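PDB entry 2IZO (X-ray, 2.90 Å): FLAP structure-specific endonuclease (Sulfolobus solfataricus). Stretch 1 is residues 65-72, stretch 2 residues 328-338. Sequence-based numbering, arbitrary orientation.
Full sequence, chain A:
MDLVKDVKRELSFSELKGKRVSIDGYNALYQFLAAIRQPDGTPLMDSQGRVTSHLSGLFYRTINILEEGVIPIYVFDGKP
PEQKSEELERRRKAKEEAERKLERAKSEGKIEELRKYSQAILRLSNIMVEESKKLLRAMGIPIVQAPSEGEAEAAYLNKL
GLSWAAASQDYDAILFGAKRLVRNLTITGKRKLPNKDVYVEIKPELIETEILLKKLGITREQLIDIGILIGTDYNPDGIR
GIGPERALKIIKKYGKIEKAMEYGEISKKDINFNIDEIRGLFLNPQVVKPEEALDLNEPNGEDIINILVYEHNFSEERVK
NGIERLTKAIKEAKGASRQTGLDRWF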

# COMPACT_ATOMS: atom_id res chain seq x y z
N ILE A 65 15.22 5.41 0.93
CA ILE A 65 15.75 4.08 1.26
C ILE A 65 14.73 3.23 2.03
O ILE A 65 14.47 2.08 1.67
CB ILE A 65 17.10 4.19 2.03
CG1 ILE A 65 18.25 4.45 1.05
CG2 ILE A 65 17.39 2.94 2.86
CD1 ILE A 65 19.57 4.88 1.71
N LEU A 66 14.14 3.81 3.08
CA LEU A 66 13.17 3.13 3.94
C LEU A 66 11.86 2.82 3.23
O LEU A 66 11.23 1.80 3.51
CB LEU A 66 12.90 3.96 5.20
CG LEU A 66 13.85 3.84 6.39
CD1 LEU A 66 13.90 5.14 7.17
CD2 LEU A 66 13.47 2.67 7.30
N GLU A 67 11.45 3.71 2.33
CA GLU A 67 10.22 3.52 1.56
C GLU A 67 10.35 2.35 0.60
O GLU A 67 9.35 1.77 0.16
CB GLU A 67 9.86 4.80 0.80
N GLU A 68 11.59 1.99 0.29
CA GLU A 68 11.87 0.85 -0.58
C GLU A 68 11.99 -0.48 0.18
O GLU A 68 11.95 -1.55 -0.43
CB GLU A 68 13.12 1.12 -1.42
CG GLU A 68 12.98 0.64 -2.84
CD GLU A 68 12.46 1.70 -3.80
OE1 GLU A 68 13.17 2.71 -4.02
OE2 GLU A 68 11.35 1.52 -4.35
N GLY A 69 12.16 -0.39 1.50
CA GLY A 69 12.19 -1.57 2.37
C GLY A 69 13.53 -1.87 3.02
O GLY A 69 13.65 -2.83 3.79
N VAL A 70 14.53 -1.06 2.71
CA VAL A 70 15.87 -1.23 3.26
C VAL A 70 15.93 -0.62 4.65
O VAL A 70 15.61 0.56 4.82
CB VAL A 70 16.95 -0.57 2.36
CG1 VAL A 70 18.34 -0.80 2.93
CG2 VAL A 70 16.86 -1.08 0.93
N ILE A 71 16.33 -1.41 5.64
CA ILE A 71 16.60 -0.87 6.97
C ILE A 71 18.05 -0.39 7.01
O ILE A 71 18.98 -1.20 6.90
CB ILE A 71 16.30 -1.87 8.10
CG1 ILE A 71 14.81 -2.26 8.09
CG2 ILE A 71 16.70 -1.28 9.46
CD1 ILE A 71 14.42 -3.30 9.13
N PRO A 72 18.24 0.93 7.15
CA PRO A 72 19.57 1.52 7.09
C PRO A 72 20.26 1.60 8.45
O PRO A 72 19.66 2.03 9.43
CB PRO A 72 19.29 2.92 6.54
CG PRO A 72 17.84 3.20 6.83
CD PRO A 72 17.21 1.95 7.38
N LYS A 328 5.60 6.64 8.28
CA LYS A 328 4.74 5.82 7.43
C LYS A 328 5.53 4.75 6.68
O LYS A 328 5.00 3.68 6.38
CB LYS A 328 3.95 6.68 6.47
N ALA A 329 6.79 5.04 6.37
CA ALA A 329 7.66 4.09 5.67
C ALA A 329 8.18 3.00 6.60
O ALA A 329 8.46 1.89 6.16
CB ALA A 329 8.81 4.81 5.00
N ILE A 330 8.31 3.34 7.89
CA ILE A 330 8.77 2.40 8.92
C ILE A 330 7.79 1.23 9.08
O ILE A 330 8.20 0.08 9.22
CB ILE A 330 9.00 3.11 10.28
CG1 ILE A 330 10.03 4.23 10.13
CG2 ILE A 330 9.45 2.12 11.36
CD1 ILE A 330 10.12 5.17 11.32
N LYS A 331 6.49 1.54 9.04
CA LYS A 331 5.43 0.52 9.15
C LYS A 331 5.56 -0.57 8.09
O LYS A 331 5.38 -1.76 8.39
CB LYS A 331 4.06 1.18 9.08
N GLU A 332 5.88 -0.18 6.86
CA GLU A 332 6.09 -1.13 5.77
C GLU A 332 7.49 -1.73 5.77
O GLU A 332 7.68 -2.85 5.29
CB GLU A 332 5.80 -0.47 4.41
CG GLU A 332 4.32 -0.49 3.99
CD GLU A 332 3.78 -1.89 3.69
OE1 GLU A 332 2.54 -2.04 3.65
OE2 GLU A 332 4.57 -2.83 3.48
N ALA A 333 8.46 -0.99 6.32
CA ALA A 333 9.86 -1.43 6.36
C ALA A 333 10.12 -2.47 7.45
O ALA A 333 10.74 -3.50 7.19
CB ALA A 333 10.79 -0.24 6.53
N LYS A 334 9.63 -2.19 8.66
CA LYS A 334 9.71 -3.14 9.77
C LYS A 334 8.87 -4.38 9.48
O LYS A 334 9.20 -5.48 9.92
CB LYS A 334 9.27 -2.48 11.09
CG LYS A 334 9.71 -3.22 12.35
CD LYS A 334 9.37 -2.46 13.63
CE LYS A 334 10.35 -1.32 13.92
NZ LYS A 334 11.74 -1.80 14.23
N GLY A 335 7.78 -4.19 8.74
CA GLY A 335 6.96 -5.30 8.25
C GLY A 335 7.75 -6.24 7.35
O GLY A 335 7.78 -7.45 7.59
N ALA A 336 8.41 -5.68 6.34
CA ALA A 336 9.20 -6.46 5.39
C ALA A 336 10.35 -7.23 6.05
O ALA A 336 10.77 -8.28 5.55
CB ALA A 336 9.73 -5.57 4.27
N SER A 337 10.84 -6.71 7.17
CA SER A 337 11.90 -7.34 7.96
C SER A 337 11.51 -8.74 8.44
O SER A 337 12.37 -9.62 8.56
CB SER A 337 12.25 -6.44 9.16
OG SER A 337 12.65 -7.19 10.30
N ARG A 338 10.22 -8.93 8.71
CA ARG A 338 9.68 -10.19 9.20
C ARG A 338 9.39 -11.19 8.07
O ARG A 338 9.12 -12.36 8.34
CB ARG A 338 8.38 -9.93 9.97
CG ARG A 338 8.54 -9.14 11.27
CD ARG A 338 7.24 -8.42 11.66
NE ARG A 338 6.06 -9.29 11.61
CZ ARG A 338 5.72 -10.17 12.55
NH1 ARG A 338 6.46 -10.32 13.64
NH2 ARG A 338 4.62 -10.90 12.41

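No hydrogen bond joins these two stretches among the atoms modelled; residues that touch are at least 262 apart in sequence, and the stretches bury 315 Å² between them. The contact is a worked example of a general principle: where a helix carries alanine on one face, another segment can approach its backbone closely and be held by packing alone. Here Ala329 and Ala333, one helical turn apart, both direct their CB atoms toward stretch 1, and the methyl groups leave room for a close approach, with the CA atoms of Glu67 and Ala329 4.9 Å apart.

Leu66 packs against both alanines. Leu66 CB lies 4.2 Å from Ala329 CB and Leu66 CD2 4.0 Å from Ala333 CB, so one side chain, in the m, t rotamer, spans the pair. Its carbonyl oxygen comes closer still, with Leu66 O 3.7 Å from Ala333 CB, yet that oxygen is not left unpaired, since Leu66 O accepts a bond from Gly69 N at 3.1 Å. Ala329 O, likewise, receives Ala333 N at 2.9 Å. Each segment thus satisfies these polar backbone groups internally, and the two oxygens meet the other stretch without bonding to it.

At the margin, Glu67 points its CB away, and Glu67 N sits 3.9 Å from Ala329 CB; the rest of its side chain is not modelled.

The chain then turns at Gly69, where a Schellman motif closes the helix. Its phi of 112° would jam a CB against the preceding carbonyl oxygen, which by itself calls for glycine. Beyond the turn, Ile71 again points toward the helix. In its m, t rotamer, Ile71 CD1 lies 3.8 Å from Ser337 CB and 4.2 Å from Ala333 O, extending the packing along the helix by another turn. Leu66, Gly69, Ile71, Ala329 and Ala333 are all buried, and the apolar side chain of Ile71 suits such a site, where no hydrogen bond crosses.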